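Local coordinates for protein tyrosine recombinase XerH (Helicobacter pylori, PDB 5JK0) that catalyses site-specific cutting and rejoining of recombining DNA molecules and takes part in chromosome segregation, possibly also in decatenation, at residues Tyr290-Val293 against Glu294-Ile297; Gly301-Arg304 against Glu305-Ala309. All coordinates share one frame; numbering follows the deposited sequence.

Interaction 1. Residues Tyr290-Val293 against Glu294-Ile297; sequences YKQV and ERII. With nucleotides of chain G.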
ATOM      1  N   TYR D 290      16.321  17.920 -27.136  1.00 32.25           N
ATOM      2  CA  TYR D 290      15.470  16.742 -27.283  1.00 32.60           C
ATOM      3  C   TYR D 290      15.277  16.378 -28.752  1.00 33.95           C
ATOM      4  O   TYR D 290      15.426  15.218 -29.138  1.00 34.01           O
ATOM      5  CB  TYR D 290      14.108  16.977 -26.621  1.00 32.60           C
ATOM      6  CG  TYR D 290      13.141  15.821 -26.775  1.00 32.23           C
ATOM      7  CD1 TYR D 290      12.295  15.737 -27.876  1.00 32.84           C
ATOM      8  CD2 TYR D 290      13.071  14.816 -25.818  1.00 30.72           C
ATOM      9  CE1 TYR D 290      11.417  14.683 -28.023  1.00 33.13           C
ATOM     10  CE2 TYR D 290      12.192  13.759 -25.956  1.00 31.53           C
ATOM     11  CZ  TYR D 290      11.368  13.698 -27.061  1.00 33.37           C
ATOM     12  OH  TYR D 290      10.489  12.649 -27.208  1.00 35.21           O
ATOM     13  N   LYS D 291      14.941  17.380 -29.559  1.00 34.73           N
ATOM     14  CA  LYS D 291      14.658  17.176 -30.975  1.00 36.26           C
ATOM     15  C   LYS D 291      15.855  16.575 -31.705  1.00 35.97           C
ATOM     16  O   LYS D 291      15.695  15.730 -32.585  1.00 35.73           O
ATOM     17  CB  LYS D 291      14.250  18.497 -31.629  1.00 39.51           C
ATOM     18  CG  LYS D 291      13.476  18.339 -32.927  1.00 43.30           C
ATOM     19  CD  LYS D 291      12.128  17.675 -32.685  1.00 44.34           C
ATOM     20  CE  LYS D 291      11.307  17.610 -33.966  1.00 46.37           C
ATOM     21  NZ  LYS D 291       9.955  17.025 -33.737  1.00 46.51           N
ATOM     22  N   GLN D 292      17.053  17.011 -31.334  1.00 35.78           N
ATOM     23  CA  GLN D 292      18.273  16.500 -31.948  1.00 37.57           C
ATOM     24  C   GLN D 292      18.566  15.074 -31.492  1.00 35.98           C
ATOM     25  O   GLN D 292      19.089  14.265 -32.257  1.00 37.38           O
ATOM     26  CB  GLN D 292      19.459  17.412 -31.625  1.00 39.37           C
ATOM     27  CG  GLN D 292      19.368  18.785 -32.269  1.00 42.41           C
ATOM     28  CD  GLN D 292      19.379  18.717 -33.784  1.00 46.85           C
ATOM     29  OE1 GLN D 292      20.115  17.929 -34.377  1.00 48.90           O
ATOM     30  NE2 GLN D 292      18.553  19.541 -34.419  1.00 47.44           N
ATOM     31  N   VAL D 293      18.225  14.772 -30.243  1.00 34.53           N
ATOM     32  CA  VAL D 293      18.430  13.435 -29.693  1.00 34.82           C
ATOM     33  C   VAL D 293      17.457  12.431 -30.307  1.00 36.14           C
ATOM     34  O   VAL D 293      17.865  11.360 -30.761  1.00 37.35           O
ATOM     35  CB  VAL D 293      18.275  13.427 -28.159  1.00 33.54           C
ATOM     36  CG1 VAL D 293      18.167  12.001 -27.635  1.00 32.36           C
ATOM     37  CG2 VAL D 293      19.442  14.154 -27.507  1.00 33.90           C
ATOM     38  N   GLU D 294      16.176  12.787 -30.321  1.00 35.51           N
ATOM     39  CA  GLU D 294      15.140  11.934 -30.896  1.00 36.78           C
ATOM     40  C   GLU D 294      15.417  11.636 -32.366  1.00 39.70           C
ATOM     41  O   GLU D 294      15.149  10.536 -32.852  1.00 40.63           O
ATOM     42  CB  GLU D 294      13.763  12.588 -30.752  1.00 36.36           C
ATOM     43  CG  GLU D 294      12.618  11.743 -31.291  1.00 39.70           C
ATOM     44  CD  GLU D 294      11.354  12.550 -31.524  1.00 44.11           C
ATOM     45  OE1 GLU D 294      11.454  13.788 -31.674  1.00 44.16           O
ATOM     46  OE2 GLU D 294      10.261  11.947 -31.558  1.00 45.78           O
ATOM     47  N   ARG D 295      15.961  12.627 -33.065  1.00 40.99           N
ATOM     48  CA  ARG D 295      16.279  12.501 -34.483  1.00 42.12           C
ATOM     49  C   ARG D 295      17.340  11.431 -34.731  1.00 42.91           C
ATOM     50  O   ARG D 295      17.260  10.680 -35.703  1.00 43.14           O
ATOM     51  CB  ARG D 295      16.744  13.850 -35.035  1.00 42.11           C
ATOM     52  CG  ARG D 295      17.128  13.838 -36.503  1.00 44.45           C
ATOM     53  CD  ARG D 295      17.377  15.253 -37.004  1.00 44.27           C
ATOM     54  NE  ARG D 295      17.915  15.270 -38.359  1.00 46.47           N
ATOM     55  CZ  ARG D 295      19.210  15.350 -38.646  1.00 47.27           C
ATOM     56  NH1 ARG D 295      20.104  15.421 -37.670  1.00 44.93           N
ATOM     57  NH2 ARG D 295      19.612  15.358 -39.909  1.00 50.24           N
ATOM     58  N   ILE D 296      18.329  11.364 -33.845  1.00 43.42           N
ATOM     59  CA  ILE D 296      19.395  10.374 -33.957  1.00 45.32           C
ATOM     60  C   ILE D 296      18.884   8.989 -33.568  1.00 44.99           C
ATOM     61  O   ILE D 296      19.268   7.981 -34.163  1.00 45.34           O
ATOM     62  CB  ILE D 296      20.603  10.747 -33.075  1.00 45.28           C
ATOM     63  CG1 ILE D 296      21.157  12.112 -33.484  1.00 46.55           C
ATOM     64  CG2 ILE D 296      21.692   9.691 -33.173  1.00 46.23           C
ATOM     65  CD1 ILE D 296      22.396  12.518 -32.721  1.00 46.93           C
ATOM     66  N   ILE D 297      18.006   8.953 -32.571  1.00 44.04           N
ATOM     67  CA  ILE D 297      17.410   7.705 -32.107  1.00 44.18           C
ATOM     68  C   ILE D 297      16.579   7.043 -33.206  1.00 44.23           C
ATOM     69  O   ILE D 297      16.686   5.837 -33.432  1.00 44.70           O
ATOM     70  CB  ILE D 297      16.533   7.942 -30.863  1.00 44.06           C
ATOM     71  CG1 ILE D 297      17.405   8.367 -29.681  1.00 44.07           C
ATOM     72  CG2 ILE D 297      15.748   6.691 -30.510  1.00 44.71           C
ATOM     73  CD1 ILE D 297      16.635   8.617 -28.412  1.00 43.12           C
TER
ATOM     74  P    DA G  24       8.867  11.614 -24.725  1.00 33.48           P
ATOM     75  OP1  DA G  24       7.956  10.456 -24.591  1.00 34.70           O
ATOM     76  OP2  DA G  24      10.259  11.397 -25.176  1.00 36.60           O
ATOM     77  O5'  DA G  24       8.185  12.697 -25.689  1.00 39.17           O
ATOM     78  C5'  DA G  24       6.810  13.016 -25.520  1.00 39.10           C
ATOM     79  C4'  DA G  24       6.431  14.284 -26.269  1.00 38.22           C
ATOM     80  O4'  DA G  24       6.963  15.452 -25.588  1.00 36.69           O
ATOM     81  C3'  DA G  24       6.927  14.382 -27.721  1.00 39.15           C
ATOM     82  O3'  DA G  24       5.849  14.783 -28.551  1.00 40.95           O
ATOM     83  C2'  DA G  24       7.988  15.482 -27.647  1.00 38.00           C
ATOM     84  C1'  DA G  24       7.380  16.359 -26.571  1.00 36.07           C
ATOM     85  N9   DA G  24       8.299  17.331 -25.985  1.00 34.13           N
ATOM     86  C8   DA G  24       9.654  17.212 -25.836  1.00 33.06           C
ATOM     87  N7   DA G  24      10.218  18.258 -25.279  1.00 32.83           N
ATOM     88  C5   DA G  24       9.160  19.125 -25.050  1.00 33.17           C
ATOM     89  C6   DA G  24       9.090  20.413 -24.484  1.00 34.22           C
ATOM     90  N6   DA G  24      10.156  21.074 -24.022  1.00 35.03           N
ATOM     91  N1   DA G  24       7.876  20.995 -24.404  1.00 34.66           N
ATOM     92  C2   DA G  24       6.809  20.332 -24.863  1.00 33.95           C
ATOM     93  N3   DA G  24       6.750  19.124 -25.418  1.00 32.76           N
ATOM     94  C4   DA G  24       7.972  18.569 -25.482  1.00 32.97           C
ATOM     95  P    DC G  23      13.821  14.873 -21.604  1.00 33.06           P
ATOM     96  OP1  DC G  23      14.546  13.633 -21.958  1.00 32.49           O
ATOM     97  OP2  DC G  23      14.171  16.139 -22.287  1.00 31.75           O
ATOM     98  O5'  DC G  23      12.256  14.611 -21.801  1.00 30.46           O
ATOM     99  C5'  DC G  23      11.624  13.548 -21.095  1.00 34.37           C
ATOM    100  C4'  DC G  23      10.173  13.397 -21.519  1.00 33.83           C
ATOM    101  O4'  DC G  23       9.411  14.544 -21.064  1.00 29.71           O
ATOM    102  C3'  DC G  23       9.944  13.303 -23.026  1.00 30.90           C
ATOM    103  O3'  DC G  23       8.921  12.353 -23.300  1.00 31.79           O
ATOM    104  C2'  DC G  23       9.513  14.719 -23.401  1.00 32.50           C
ATOM    105  C1'  DC G  23       8.753  15.151 -22.155  1.00 29.80           C
ATOM    106  N1   DC G  23       8.751  16.627 -21.932  1.00 32.61           N
ATOM    107  C2   DC G  23       7.552  17.341 -22.028  1.00 32.68           C
ATOM    108  O2   DC G  23       6.510  16.735 -22.305  1.00 32.83           O
ATOM    109  N3   DC G  23       7.568  18.681 -21.814  1.00 32.50           N
ATOM    110  C4   DC G  23       8.713  19.296 -21.514  1.00 33.54           C
ATOM    111  N4   DC G  23       8.679  20.618 -21.313  1.00 34.51           N
ATOM    112  C5   DC G  23       9.944  18.586 -21.413  1.00 33.70           C
ATOM    113  C6   DC G  23       9.917  17.265 -21.626  1.00 33.80           C
TER
HETATM  114  O   HOH W   1       9.083  10.938 -28.928  1.00 46.62           O
HETATM  115  O   HOH W   2       9.352  15.486 -31.475  1.00 35.01           O
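Y290 and E294 sit one turn apart on helix 286-300 of the tyrosine recombinase catalytic domain and illustrate how an i to i+4 pair can link a DNA-contacting aromatic to a carboxylate through water. The turn itself is closed by E294 N donating to Y290 O at 2.8 Å, almost straight at 177°. Packing is tight on the face of V293, I296 and I297: V293 CG1 meets I297 CD1 at 3.8 Å, while I296 packs on F184 and S187 of helix 178-190 and I205 of helix 198-211. The solvent face, with K291 and R295, is looser. There R295 extends past the Q292 amide without bonding to it, its NH2 held by E192 O, and K291 NZ stays 4.1 Å from E294 OE1, bridged to it by a water. Y290 and E294 form a separate, buried polar cluster: a second water donates to both Y290 OH and E294 OE2, and this OE2 forms a salt bridge with R303. Y290 CE1 approaches E294 OE1 obliquely at 3.8 Å, ring and carboxylate planes 51° apart. CG of Y290 is anti to the backbone N (chi1 178°), which carries the ring to the nucleic acid. C8 of DA24 of chain G lies over one face, offset toward the rim. At the ring edge, in plane, OP2 of DA24 accepts a hydrogen bond from Y290 OH, although 2.4 Å is so short that the exact distance is doubtful.

Interaction 2. Residues Gly301-Arg304 against Glu305-Ala309; sequences GLRR and EKNGA. With nucleotides of chain G.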
ATOM      1  N   GLY D 301      17.017   3.530 -35.357  1.00 50.16           N
ATOM      2  CA  GLY D 301      15.940   2.572 -35.196  1.00 50.25           C
ATOM      3  C   GLY D 301      15.793   2.106 -33.761  1.00 48.78           C
ATOM      4  O   GLY D 301      15.464   0.948 -33.504  1.00 51.51           O
ATOM      5  N   LEU D 302      16.035   3.016 -32.822  1.00 45.74           N
ATOM      6  CA  LEU D 302      15.960   2.692 -31.402  1.00 44.16           C
ATOM      7  C   LEU D 302      14.782   3.389 -30.729  1.00 42.74           C
ATOM      8  O   LEU D 302      14.742   3.513 -29.505  1.00 41.88           O
ATOM      9  CB  LEU D 302      17.264   3.076 -30.699  1.00 43.88           C
ATOM     10  CG  LEU D 302      18.536   2.353 -31.149  1.00 44.75           C
ATOM     11  CD1 LEU D 302      19.757   2.933 -30.454  1.00 43.92           C
ATOM     12  CD2 LEU D 302      18.424   0.860 -30.881  1.00 45.47           C
ATOM     13  N   ARG D 303      13.827   3.842 -31.537  1.00 42.28           N
ATOM     14  CA  ARG D 303      12.664   4.572 -31.040  1.00 40.60           C
ATOM     15  C   ARG D 303      11.852   3.747 -30.045  1.00 41.34           C
ATOM     16  O   ARG D 303      11.548   2.582 -30.294  1.00 44.15           O
ATOM     17  CB  ARG D 303      11.773   5.007 -32.204  1.00 39.18           C
ATOM     18  CG  ARG D 303      10.537   5.780 -31.779  1.00 38.10           C
ATOM     19  CD  ARG D 303       9.774   6.316 -32.977  1.00 39.75           C
ATOM     20  NE  ARG D 303       8.636   7.133 -32.570  1.00 40.53           N
ATOM     21  CZ  ARG D 303       8.716   8.421 -32.256  1.00 40.77           C
ATOM     22  NH1 ARG D 303       9.885   9.047 -32.300  1.00 37.99           N
ATOM     23  NH2 ARG D 303       7.627   9.086 -31.894  1.00 42.81           N
ATOM     24  N   ARG D 304      11.505   4.360 -28.918  1.00 40.06           N
ATOM     25  CA  ARG D 304      10.764   3.665 -27.872  1.00 40.15           C
ATOM     26  C   ARG D 304       9.934   4.624 -27.019  1.00 39.62           C
ATOM     27  O   ARG D 304       9.569   5.709 -27.471  1.00 39.42           O
ATOM     28  CB  ARG D 304      11.724   2.865 -26.990  1.00 39.49           C
ATOM     29  CG  ARG D 304      12.942   3.643 -26.522  1.00 38.48           C
ATOM     30  CD  ARG D 304      14.039   2.698 -26.068  1.00 38.46           C
ATOM     31  NE  ARG D 304      14.506   1.851 -27.163  1.00 39.98           N
ATOM     32  CZ  ARG D 304      15.322   0.814 -27.012  1.00 41.76           C
ATOM     33  NH1 ARG D 304      15.764   0.483 -25.806  1.00 41.00           N
ATOM     34  NH2 ARG D 304      15.696   0.102 -28.067  1.00 43.48           N
ATOM     35  N   GLU D 305       9.644   4.213 -25.788  1.00 39.67           N
ATOM     36  CA  GLU D 305       8.743   4.954 -24.905  1.00 40.89           C
ATOM     37  C   GLU D 305       9.245   6.362 -24.604  1.00 39.09           C
ATOM     38  O   GLU D 305       8.467   7.315 -24.561  1.00 39.06           O
ATOM     39  CB  GLU D 305       8.538   4.191 -23.597  1.00 43.28           C
ATOM     40  CG  GLU D 305       8.394   2.694 -23.774  1.00 47.20           C
ATOM     41  CD  GLU D 305       9.702   1.951 -23.562  1.00 49.02           C
ATOM     42  OE1 GLU D 305      10.221   1.363 -24.534  1.00 49.20           O
ATOM     43  OE2 GLU D 305      10.205   1.951 -22.418  1.00 50.02           O
ATOM     44  N   LYS D 306      10.550   6.483 -24.384  1.00 36.99           N
ATOM     45  CA  LYS D 306      11.173   7.780 -24.155  1.00 34.62           C
ATOM     46  C   LYS D 306      12.358   7.949 -25.096  1.00 32.68           C
ATOM     47  O   LYS D 306      13.182   7.046 -25.231  1.00 33.05           O
ATOM     48  CB  LYS D 306      11.622   7.923 -22.699  1.00 34.21           C
ATOM     49  CG  LYS D 306      10.496   7.808 -21.680  1.00 35.83           C
ATOM     50  CD  LYS D 306       9.496   8.945 -21.819  1.00 38.18           C
ATOM     51  CE  LYS D 306       8.410   8.850 -20.760  1.00 40.66           C
ATOM     52  NZ  LYS D 306       7.400   9.936 -20.892  1.00 42.79           N
ATOM     53  N   ASN D 307      12.440   9.104 -25.749  1.00 31.59           N
ATOM     54  CA  ASN D 307      13.481   9.334 -26.742  1.00 31.34           C
ATOM     55  C   ASN D 307      14.262  10.620 -26.499  1.00 30.18           C
ATOM     56  O   ASN D 307      14.690  11.281 -27.445  1.00 30.66           O
ATOM     57  CB  ASN D 307      12.871   9.358 -28.145  1.00 32.42           C
ATOM     58  CG  ASN D 307      12.028   8.129 -28.434  1.00 34.87           C
ATOM     59  OD1 ASN D 307      12.555   7.048 -28.691  1.00 35.41           O
ATOM     60  ND2 ASN D 307      10.710   8.295 -28.400  1.00 35.78           N
ATOM     61  N   GLY D 308      14.456  10.967 -25.231  1.00 29.04           N
ATOM     62  CA  GLY D 308      15.160  12.187 -24.883  1.00 30.09           C
ATOM     63  C   GLY D 308      16.502  11.948 -24.222  1.00 30.92           C
ATOM     64  O   GLY D 308      16.972  10.814 -24.137  1.00 31.28           O
ATOM     65  N   ALA D 309      17.116  13.027 -23.750  1.00 30.84           N
ATOM     66  CA  ALA D 309      18.421  12.955 -23.106  1.00 31.66           C
ATOM     67  C   ALA D 309      18.336  12.279 -21.742  1.00 31.70           C
ATOM     68  O   ALA D 309      19.302  11.670 -21.284  1.00 32.72           O
ATOM     69  CB  ALA D 309      19.019  14.347 -22.967  1.00 32.41           C
TER
ATOM     70  P    DA G  24       8.867  11.614 -24.725  1.00 33.48           P
ATOM     71  OP1  DA G  24       7.956  10.456 -24.591  1.00 34.70           O
ATOM     72  OP2  DA G  24      10.259  11.397 -25.176  1.00 36.60           O
ATOM     73  O5'  DA G  24       8.185  12.697 -25.689  1.00 39.17           O
ATOM     74  C5'  DA G  24       6.810  13.016 -25.520  1.00 39.10           C
ATOM     75  C4'  DA G  24       6.431  14.284 -26.269  1.00 38.22           C
ATOM     76  O4'  DA G  24       6.963  15.452 -25.588  1.00 36.69           O
ATOM     77  C3'  DA G  24       6.927  14.382 -27.721  1.00 39.15           C
ATOM     78  O3'  DA G  24       5.849  14.783 -28.551  1.00 40.95           O
ATOM     79  C2'  DA G  24       7.988  15.482 -27.647  1.00 38.00           C
ATOM     80  C1'  DA G  24       7.380  16.359 -26.571  1.00 36.07           C
ATOM     81  N9   DA G  24       8.299  17.331 -25.985  1.00 34.13           N
ATOM     82  C8   DA G  24       9.654  17.212 -25.836  1.00 33.06           C
ATOM     83  N7   DA G  24      10.218  18.258 -25.279  1.00 32.83           N
ATOM     84  C5   DA G  24       9.160  19.125 -25.050  1.00 33.17           C
ATOM     85  C6   DA G  24       9.090  20.413 -24.484  1.00 34.22           C
ATOM     86  N6   DA G  24      10.156  21.074 -24.022  1.00 35.03           N
ATOM     87  N1   DA G  24       7.876  20.995 -24.404  1.00 34.66           N
ATOM     88  C2   DA G  24       6.809  20.332 -24.863  1.00 33.95           C
ATOM     89  N3   DA G  24       6.750  19.124 -25.418  1.00 32.76           N
ATOM     90  C4   DA G  24       7.972  18.569 -25.482  1.00 32.97           C
ATOM     91  P    DC G  23      13.821  14.873 -21.604  1.00 33.06           P
ATOM     92  OP1  DC G  23      14.546  13.633 -21.958  1.00 32.49           O
ATOM     93  OP2  DC G  23      14.171  16.139 -22.287  1.00 31.75           O
ATOM     94  O5'  DC G  23      12.256  14.611 -21.801  1.00 30.46           O
ATOM     95  C5'  DC G  23      11.624  13.548 -21.095  1.00 34.37           C
ATOM     96  C4'  DC G  23      10.173  13.397 -21.519  1.00 33.83           C
ATOM     97  O4'  DC G  23       9.411  14.544 -21.064  1.00 29.71           O
ATOM     98  C3'  DC G  23       9.944  13.303 -23.026  1.00 30.90           C
ATOM     99  O3'  DC G  23       8.921  12.353 -23.300  1.00 31.79           O
ATOM    100  C2'  DC G  23       9.513  14.719 -23.401  1.00 32.50           C
ATOM    101  C1'  DC G  23       8.753  15.151 -22.155  1.00 29.80           C
ATOM    102  N1   DC G  23       8.751  16.627 -21.932  1.00 32.61           N
ATOM    103  C2   DC G  23       7.552  17.341 -22.028  1.00 32.68           C
ATOM    104  O2   DC G  23       6.510  16.735 -22.305  1.00 32.83           O
ATOM    105  N3   DC G  23       7.568  18.681 -21.814  1.00 32.50           N
ATOM    106  C4   DC G  23       8.713  19.296 -21.514  1.00 33.54           C
ATOM    107  N4   DC G  23       8.679  20.618 -21.313  1.00 34.51           N
ATOM    108  C5   DC G  23       9.944  18.586 -21.413  1.00 33.70           C
ATOM    109  C6   DC G  23       9.917  17.265 -21.626  1.00 33.80           C
TER
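N307 folds back over the loop between helices 286-300 and 309-324 and joins both backbone polar groups of R304. Its CB points toward residues 301-304, and with CG beside its own backbone N (chi1 -53°) the amide carbon comes to 3.6 Å from R304 O. At the tip the two branches divide the work. OD1 receives R304 N at 2.9 Å, a nearly straight bond (169°) in the carbonyl plane and on a lone pair; ND2 donates to R304 O at 3.0 Å from above that peptide's carbonyl plane. ND2 also lies over one face of the R303 guanidinium, but offset toward its rim; the side chains cross at about a right angle, their flat groups 10° from parallel. R303 NH1 is taken by E294 and N298. The R304 side chain, bent at chi3, brings NE to L302 O, and its NH2 makes a salt bridge to E180. On the DNA side, N307 N reaches OP2 of DA24 of chain G at 3.2 Å, and K306 NZ lies 3.8 Å from OP1. With one bond accepted and one, less straight, donated, the N307 amide bridges R304 N and O across the turn; this probably steadies its rotation and helps present the N307 N-H to the phosphate.

Overall arrangement
From the N terminus, the chain first runs through interaction 1, a turn within helix 286-300, and then, past the glycine of a Schellman motif at G301, through interaction 2, which closes a tight turn within the loop leading to helix 309-324. The contacts are in series, neither nested nor crossed, with centres about 8 Å apart. They nevertheless touch: a probable hydrogen bond between I297 O and L302 N ties helix to loop, I297 CD1 packs on N307 O, and Y290 CD2 on G308 CA. Helix and loop thus converge on one phosphate of DA24 of chain G, with Y290 and K306 about 8 and 7 Å, side chain to side chain, from H310, a predicted active-site residue on the following helix.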